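Local coordinates for protein polyketide synthase PksJ (Bacillus subtilis subsp. subtilis, PDB 4J1Q) that catalyses the NADPH-dependent, stereoselective reduction of alpha- and beta-keto groups on intermediates of the bacillaene trans-acyltransferase assembly line, at residues 202-208 with 284-290; 296-302 with 346-350. All blocks are in the same frame, centred on the assembly; numbering follows the deposited sequence.

Contact 1. Residues 202-208 with 284-290; sequences EGVYLIT and LNGIIHG. With NDP (NADPH dihydro-nicotinamide-adenine-dinucleotide phosphate), chain B.
Leu206 packs closely against both Leu284 and Ile287. Its CG is turned between the backbone N and the carbonyl carbon (chi1 81°), which carries CD2 over to the neighbouring strand. There Leu206 CD2 lies 3.3 Å from both Leu284 CD2 and Ile287 CD1. Leu284 crosses it at about a right angle, whereas Ile287 runs beside it in the same direction. On the other face of the sheet Ile207 and Ile288 also lie side by side, with CG2 of Ile207 3.7 Å from CG2 of Ile288. A parallel ladder joins the backbones: Ile288 N donates to Leu206 O at 2.9 Å, and Thr208 N to Ile288 O at 3.0 Å. Strands 204-208 and 286-289 are neighbours in the middle of the NADPH-binding Rossmann sheet, the first leading into a glycine-rich turn that probably includes Gly210, Gly212 and Gly215. Where the ladder ends, Gly290 N reaches Thr208 O at 2.8 Å and adds a weak bond to Thr208 OG1, the hydroxyl that also lies over one face of the His289 ring. His289 NE2 is bonded to Pro313 O. Gly290 O accepts from O3D of the nicotinamide ribose of NADPH at 3.0 Å. Toward the other end Tyr205 presents its ring edge to Gly286 CA and Asn285 O while its OH bonds to Arg200 N. Solvent reaches the contact at its beginning, where Gly203 is partly exposed and Glu202, before it, is exposed and poorly ordered.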
loop_
_atom_site.group_PDB
_atom_site.type_symbol
_atom_site.label_atom_id
_atom_site.label_comp_id
_atom_site.label_asym_id
_atom_site.label_seq_id
_atom_site.Cartn_x
_atom_site.Cartn_y
_atom_site.Cartn_z
ATOM N N GLU A 202 -25.502 -7.786 14.603
ATOM C CA GLU A 202 -25.595 -6.373 14.931
ATOM C C GLU A 202 -24.202 -5.742 14.996
ATOM O O GLU A 202 -23.198 -6.450 15.044
ATOM C CB GLU A 202 -26.374 -6.165 16.236
ATOM C CG GLU A 202 -27.796 -6.724 16.202
ATOM C CD GLU A 202 -28.765 -5.968 17.097
ATOM O OE1 GLU A 202 -28.430 -5.749 18.282
ATOM O OE2 GLU A 202 -29.879 -5.634 16.625
ATOM N N GLY A 203 -24.137 -4.419 15.012
ATOM C CA GLY A 203 -22.853 -3.735 15.120
ATOM C C GLY A 203 -22.388 -3.045 13.842
ATOM O O GLY A 203 -22.912 -3.300 12.761
ATOM N N VAL A 204 -21.376 -2.193 13.973
ATOM C CA VAL A 204 -21.131 -1.155 12.991
ATOM C C VAL A 204 -19.886 -1.402 12.137
ATOM O O VAL A 204 -18.810 -1.691 12.658
ATOM C CB VAL A 204 -21.041 0.233 13.645
ATOM C CG1 VAL A 204 -20.822 1.300 12.583
ATOM C CG2 VAL A 204 -22.314 0.521 14.420
ATOM N N TYR A 205 -20.051 -1.264 10.820
ATOM C CA TYR A 205 -18.954 -1.308 9.879
ATOM C C TYR A 205 -19.001 -0.043 9.040
ATOM O O TYR A 205 -20.079 0.398 8.625
ATOM C CB TYR A 205 -19.052 -2.556 8.990
ATOM C CG TYR A 205 -19.179 -3.845 9.787
ATOM C CD1 TYR A 205 -18.188 -4.223 10.701
ATOM C CD2 TYR A 205 -20.338 -4.628 9.711
ATOM C CE1 TYR A 205 -18.329 -5.370 11.485
ATOM C CE2 TYR A 205 -20.482 -5.780 10.481
ATOM C CZ TYR A 205 -19.494 -6.134 11.379
ATOM O OH TYR A 205 -19.666 -7.269 12.147
ATOM N N LEU A 206 -17.834 0.580 8.859
ATOM C CA LEU A 206 -17.662 1.610 7.854
ATOM C C LEU A 206 -16.695 1.262 6.737
ATOM O O LEU A 206 -15.705 0.549 6.919
ATOM C CB LEU A 206 -17.310 2.969 8.467
ATOM C CG LEU A 206 -15.872 3.263 8.883
ATOM C CD1 LEU A 206 -15.614 4.757 8.874
ATOM C CD2 LEU A 206 -15.702 2.732 10.288
ATOM N N ILE A 207 -16.998 1.817 5.574
ATOM C CA ILE A 207 -16.175 1.671 4.419
ATOM C C ILE A 207 -15.916 3.075 3.903
ATOM O O ILE A 207 -16.844 3.754 3.423
ATOM C CB ILE A 207 -16.892 0.832 3.345
ATOM C CG1 ILE A 207 -17.582 -0.383 3.983
ATOM C CG2 ILE A 207 -15.911 0.426 2.254
ATOM C CD1 ILE A 207 -18.189 -1.354 2.990
ATOM N N THR A 208 -14.686 3.558 4.100
ATOM C CA THR A 208 -14.267 4.771 3.452
ATOM C C THR A 208 -14.080 4.445 1.996
ATOM O O THR A 208 -13.717 3.328 1.669
ATOM C CB THR A 208 -12.949 5.292 4.020
ATOM O OG1 THR A 208 -11.874 4.459 3.576
ATOM C CG2 THR A 208 -13.006 5.308 5.529
ATOM N N LEU A 284 -17.859 0.671 16.890
ATOM C CA LEU A 284 -17.438 0.307 15.563
ATOM C C LEU A 284 -16.917 -1.129 15.581
ATOM O O LEU A 284 -16.026 -1.448 16.354
ATOM C CB LEU A 284 -16.342 1.278 15.127
ATOM C CG LEU A 284 -16.138 1.543 13.644
ATOM C CD1 LEU A 284 -17.467 1.670 12.910
ATOM C CD2 LEU A 284 -15.306 2.812 13.517
ATOM N N ASN A 285 -17.491 -1.991 14.747
ATOM C CA ASN A 285 -17.068 -3.397 14.673
ATOM C C ASN A 285 -16.027 -3.686 13.596
ATOM O O ASN A 285 -15.527 -4.800 13.505
ATOM C CB ASN A 285 -18.266 -4.305 14.442
ATOM C CG ASN A 285 -19.162 -4.396 15.653
ATOM O OD1 ASN A 285 -18.724 -4.173 16.791
ATOM N ND2 ASN A 285 -20.434 -4.684 15.411
ATOM N N GLY A 286 -15.750 -2.710 12.742
ATOM C CA GLY A 286 -14.947 -2.979 11.562
ATOM C C GLY A 286 -14.788 -1.771 10.667
ATOM O O GLY A 286 -15.685 -0.925 10.588
ATOM N N ILE A 287 -13.640 -1.686 10.009
ATOM C CA ILE A 287 -13.359 -0.621 9.039
ATOM C C ILE A 287 -12.700 -1.219 7.820
ATOM O O ILE A 287 -11.776 -2.014 7.952
ATOM C CB ILE A 287 -12.397 0.415 9.619
ATOM C CG1 ILE A 287 -12.884 0.867 10.991
ATOM C CG2 ILE A 287 -12.245 1.601 8.689
ATOM C CD1 ILE A 287 -12.568 2.307 11.290
ATOM N N ILE A 288 -13.224 -0.899 6.639
ATOM C CA ILE A 288 -12.466 -1.030 5.403
ATOM C C ILE A 288 -12.039 0.342 4.968
ATOM O O ILE A 288 -12.865 1.249 4.904
ATOM C CB ILE A 288 -13.303 -1.643 4.277
ATOM C CG1 ILE A 288 -13.419 -3.159 4.476
ATOM C CG2 ILE A 288 -12.686 -1.350 2.929
ATOM C CD1 ILE A 288 -14.832 -3.664 4.414
ATOM N N HIS A 289 -10.748 0.497 4.676
ATOM C CA HIS A 289 -10.277 1.727 4.060
ATOM C C HIS A 289 -10.206 1.553 2.579
ATOM O O HIS A 289 -9.307 0.916 2.075
ATOM C CB HIS A 289 -8.922 2.126 4.620
ATOM C CG HIS A 289 -8.479 3.511 4.218
ATOM N ND1 HIS A 289 -8.732 4.595 4.964
ATOM C CD2 HIS A 289 -7.757 3.950 3.131
ATOM C CE1 HIS A 289 -8.183 5.676 4.391
ATOM N NE2 HIS A 289 -7.599 5.283 3.261
ATOM N N GLY A 290 -11.233 2.017 1.880
ATOM C CA GLY A 290 -11.294 1.841 0.438
ATOM C C GLY A 290 -11.156 3.138 -0.322
ATOM O O GLY A 290 -11.163 3.126 -1.548
HETATM P PA NDP B . -13.504 3.757 -6.979
HETATM O O1A NDP B . -12.760 4.988 -7.513
HETATM O O2A NDP B . -14.801 3.264 -7.541
HETATM O O5B NDP B . -13.647 3.903 -5.395
HETATM C C5B NDP B . -12.847 4.839 -4.669
HETATM C C4B NDP B . -13.824 5.659 -3.843
HETATM O O4B NDP B . -13.077 6.461 -2.926
HETATM C C3B NDP B . -14.563 6.647 -4.732
HETATM O O3B NDP B . -15.968 6.331 -4.519
HETATM C C2B NDP B . -14.221 8.027 -4.177
HETATM O O2B NDP B . -15.432 8.826 -4.006
HETATM C C1B NDP B . -13.685 7.741 -2.786
HETATM N N9A NDP B . -12.637 8.758 -2.474
HETATM C C8A NDP B . -11.619 9.188 -3.302
HETATM N N7A NDP B . -10.878 10.133 -2.603
HETATM C C5A NDP B . -11.414 10.236 -1.308
HETATM C C6A NDP B . -11.102 11.005 -0.188
HETATM N N6A NDP B . -10.084 11.926 -0.192
HETATM N N1A NDP B . -11.849 10.868 0.945
HETATM C C2A NDP B . -12.907 10.021 0.978
HETATM N N3A NDP B . -13.249 9.302 -0.112
HETATM C C4A NDP B . -12.497 9.358 -1.255
HETATM O O3 NDP B . -12.439 2.545 -6.994
HETATM P PN NDP B . -12.828 1.097 -6.434
HETATM O O1N NDP B . -12.657 0.199 -7.657
HETATM O O2N NDP B . -14.072 1.152 -5.568
HETATM O O5D NDP B . -11.583 0.802 -5.448
HETATM C C5D NDP B . -11.729 0.627 -4.031
HETATM C C4D NDP B . -10.311 0.579 -3.416
HETATM O O4D NDP B . -9.678 -0.662 -3.796
HETATM C C3D NDP B . -9.425 1.701 -3.976
HETATM O O3D NDP B . -8.620 2.286 -2.926
HETATM C C2D NDP B . -8.581 1.010 -5.003
HETATM O O2D NDP B . -7.301 1.647 -5.058
HETATM C C1D NDP B . -8.488 -0.446 -4.525
HETATM N N1N NDP B . -8.389 -1.378 -5.656
HETATM C C2N NDP B . -9.409 -1.531 -6.548
HETATM C C3N NDP B . -9.287 -2.386 -7.668
HETATM C C7N NDP B . -10.455 -2.551 -8.643
HETATM O O7N NDP B . -10.448 -3.525 -9.407
HETATM N N7N NDP B . -11.420 -1.605 -8.733
HETATM C C4N NDP B . -8.058 -3.056 -7.909
HETATM C C5N NDP B . -7.012 -2.854 -6.987
HETATM C C6N NDP B . -7.212 -1.997 -5.876
HETATM P P2B NDP B . -15.396 10.446 -4.053
HETATM O O1X NDP B . -14.628 10.726 -5.363
HETATM O O2X NDP B . -16.892 10.729 -4.002
HETATM O O3X NDP B . -14.640 10.901 -2.821
#

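Contact 2. Residues 296-302 with 346-350; sequences DRFIIHK and AGQAD
Ile299 lays CG1 against Ala349 CB at 3.5 Å, the apolar join between loop 296-302 and the first turn of helix 349-370. On the same segments the Phe298 ring meets Ala346 CB obliquely through CZ at 4.2 Å. Between these side chains the backbones are linked directly: Arg297 N donates to Gly347 O at 3.0 Å, while Gly347 CA approaches Arg297 O at 3.2 Å in a CA-H...O contact. Glu136, at the end of helix 126-136, accepts from both Gly347 N and Ile299 N and so clasps the two segments from outside. The polar side chains cross one another. Asp296 and Gln348 do so with the planes of carboxylate and amide 71° apart, and although Asp296 OD1 comes within 3.0 Å of Gln348 NE2, the angle is too poor for a hydrogen bond. Lys302 and Asp350 also meet obliquely, the aliphatic part of the lysine running extended and bending only at its last bond. NZ of Lys302 forms a salt bridge with Asp350 OD2 at 3.0 Å; the place of that oxygen is less sure, because it sits too near the lysine chain in the model. A second salt bridge ties the same NZ to Glu306, so the ammonium is shared between two carboxylates. Gln348 occupies the N-cap position of helix 349-370, and its side chain comes to about 8 Å from the NADPH, nearest atom to nearest atom. In ketoreductases of the short-chain dehydrogenase/reductase family the start of this helix carries the catalytic tyrosine, so loop 296-302 probably lies beside the active-site end of that helix.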
loop_
_atom_site.group_PDB
_atom_site.type_symbol
_atom_site.label_atom_id
_atom_site.label_comp_id
_atom_site.label_asym_id
_atom_site.label_seq_id
_atom_site.Cartn_x
_atom_site.Cartn_y
_atom_site.Cartn_z
ATOM N N ASP A 296 -3.645 7.709 -14.061
ATOM C CA ASP A 296 -2.509 7.224 -14.828
ATOM C C ASP A 296 -1.772 8.296 -15.618
ATOM O O ASP A 296 -2.375 9.063 -16.364
ATOM C CB ASP A 296 -2.931 6.086 -15.715
ATOM C CG ASP A 296 -3.457 4.926 -14.912
ATOM O OD1 ASP A 296 -3.232 4.933 -13.682
ATOM O OD2 ASP A 296 -4.145 4.050 -15.478
ATOM N N ARG A 297 -0.493 8.445 -15.301
ATOM C CA ARG A 297 0.428 9.226 -16.097
ATOM C C ARG A 297 1.856 8.819 -15.787
ATOM O O ARG A 297 2.161 8.515 -14.645
ATOM C CB ARG A 297 0.263 10.702 -15.802
ATOM C CG ARG A 297 -0.488 11.415 -16.905
ATOM C CD ARG A 297 -0.221 12.896 -16.824
ATOM N NE ARG A 297 -1.275 13.606 -16.106
ATOM C CZ ARG A 297 -1.364 14.932 -16.067
ATOM N NH1 ARG A 297 -2.338 15.516 -15.377
ATOM N NH2 ARG A 297 -0.475 15.679 -16.723
ATOM N N PHE A 298 2.738 8.909 -16.784
ATOM C CA PHE A 298 4.131 8.542 -16.596
ATOM C C PHE A 298 4.806 9.601 -15.756
ATOM O O PHE A 298 4.491 10.785 -15.875
ATOM C CB PHE A 298 4.840 8.450 -17.944
ATOM C CG PHE A 298 4.891 7.061 -18.503
ATOM C CD1 PHE A 298 3.728 6.338 -18.705
ATOM C CD2 PHE A 298 6.097 6.503 -18.878
ATOM C CE1 PHE A 298 3.767 5.068 -19.239
ATOM C CE2 PHE A 298 6.148 5.232 -19.404
ATOM C CZ PHE A 298 4.969 4.536 -19.638
ATOM N N ILE A 299 5.793 9.188 -14.973
ATOM C CA ILE A 299 6.464 10.110 -14.101
ATOM C C ILE A 299 6.903 11.369 -14.829
ATOM O O ILE A 299 6.800 12.471 -14.281
ATOM C CB ILE A 299 7.658 9.457 -13.409
ATOM C CG1 ILE A 299 7.139 8.562 -12.277
ATOM C CG2 ILE A 299 8.599 10.522 -12.855
ATOM C CD1 ILE A 299 7.986 7.318 -12.106
ATOM N N ILE A 300 7.315 11.231 -16.084
ATOM C CA ILE A 300 7.827 12.385 -16.824
ATOM C C ILE A 300 6.793 13.511 -17.015
ATOM O O ILE A 300 7.130 14.693 -16.985
ATOM C CB ILE A 300 8.448 11.973 -18.182
ATOM C CG1 ILE A 300 9.395 13.058 -18.668
ATOM C CG2 ILE A 300 7.356 11.697 -19.210
ATOM C CD1 ILE A 300 10.178 12.701 -19.920
ATOM N N HIS A 301 5.530 13.146 -17.174
ATOM C CA HIS A 301 4.499 14.144 -17.391
ATOM C C HIS A 301 3.760 14.645 -16.175
ATOM O O HIS A 301 3.361 15.792 -16.133
ATOM C CB HIS A 301 3.549 13.696 -18.481
ATOM C CG HIS A 301 4.250 13.445 -19.786
ATOM N ND1 HIS A 301 3.926 12.427 -20.591
ATOM C CD2 HIS A 301 5.379 14.054 -20.347
ATOM C CE1 HIS A 301 4.774 12.400 -21.638
ATOM N NE2 HIS A 301 5.677 13.384 -21.471
ATOM N N LYS A 302 3.686 13.830 -15.129
ATOM C CA LYS A 302 2.826 14.063 -13.951
ATOM C C LYS A 302 3.070 15.365 -13.192
ATOM O O LYS A 302 4.215 15.691 -12.894
ATOM C CB LYS A 302 3.095 12.955 -12.971
ATOM C CG LYS A 302 1.867 12.267 -12.488
ATOM C CD LYS A 302 2.267 10.846 -12.179
ATOM C CE LYS A 302 1.310 10.264 -11.191
ATOM N NZ LYS A 302 0.054 9.869 -11.886
ATOM N N ALA A 346 3.417 0.851 -14.601
ATOM C CA ALA A 346 3.677 2.015 -15.448
ATOM C C ALA A 346 2.556 3.047 -15.338
ATOM O O ALA A 346 1.379 2.726 -15.468
ATOM C CB ALA A 346 3.891 1.594 -16.908
ATOM N N GLY A 347 2.935 4.277 -15.025
ATOM C CA GLY A 347 1.939 5.338 -14.908
ATOM C C GLY A 347 1.302 5.476 -13.533
ATOM O O GLY A 347 0.440 6.320 -13.343
ATOM N N GLN A 348 1.766 4.714 -12.551
ATOM C CA GLN A 348 1.126 4.773 -11.243
ATOM C C GLN A 348 2.122 4.953 -10.113
ATOM O O GLN A 348 1.904 4.430 -9.019
ATOM C CB GLN A 348 0.319 3.514 -10.993
ATOM C CG GLN A 348 -0.535 3.089 -12.158
ATOM C CD GLN A 348 -1.905 2.660 -11.707
ATOM O OE1 GLN A 348 -2.320 1.537 -11.928
ATOM N NE2 GLN A 348 -2.621 3.570 -11.068
ATOM N N ALA A 349 3.186 5.727 -10.357
ATOM C CA ALA A 349 4.178 6.002 -9.331
ATOM C C ALA A 349 3.546 6.369 -8.008
ATOM O O ALA A 349 4.020 5.927 -6.933
ATOM C CB ALA A 349 5.138 7.095 -9.766
ATOM N N ASP A 350 2.564 7.265 -8.071
ATOM C CA ASP A 350 1.913 7.807 -6.867
ATOM C C ASP A 350 0.962 6.796 -6.235
ATOM O O ASP A 350 1.091 6.473 -5.038
ATOM C CB ASP A 350 1.180 9.147 -7.169
ATOM C CG ASP A 350 0.371 9.110 -8.472
ATOM O OD1 ASP A 350 0.157 8.016 -9.009
ATOM O OD2 ASP A 350 -0.170 10.156 -8.907
#

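Both segments of contact 1 come earlier in the chain than either segment of contact 2, and the two contacts lie on opposite sides of its centre, their centres 32 Å and their nearest atoms about 12 Å apart. Strand 286-289 leads from the one to the other: it belongs to contact 1, and the chain that follows it forms the loop 296-302 before helix 304-324. Strand 332-338 and helix 339-343 then intervene before 346-350. Contact 1 lies within the Rossmann sheet and reaches the cofactor through Gly290; contact 2 joins the loop before helix 304-324 to the start of helix 349-370. Both belong to the KR domain, one at the ribose of NADPH, the other probably beside the catalytic site.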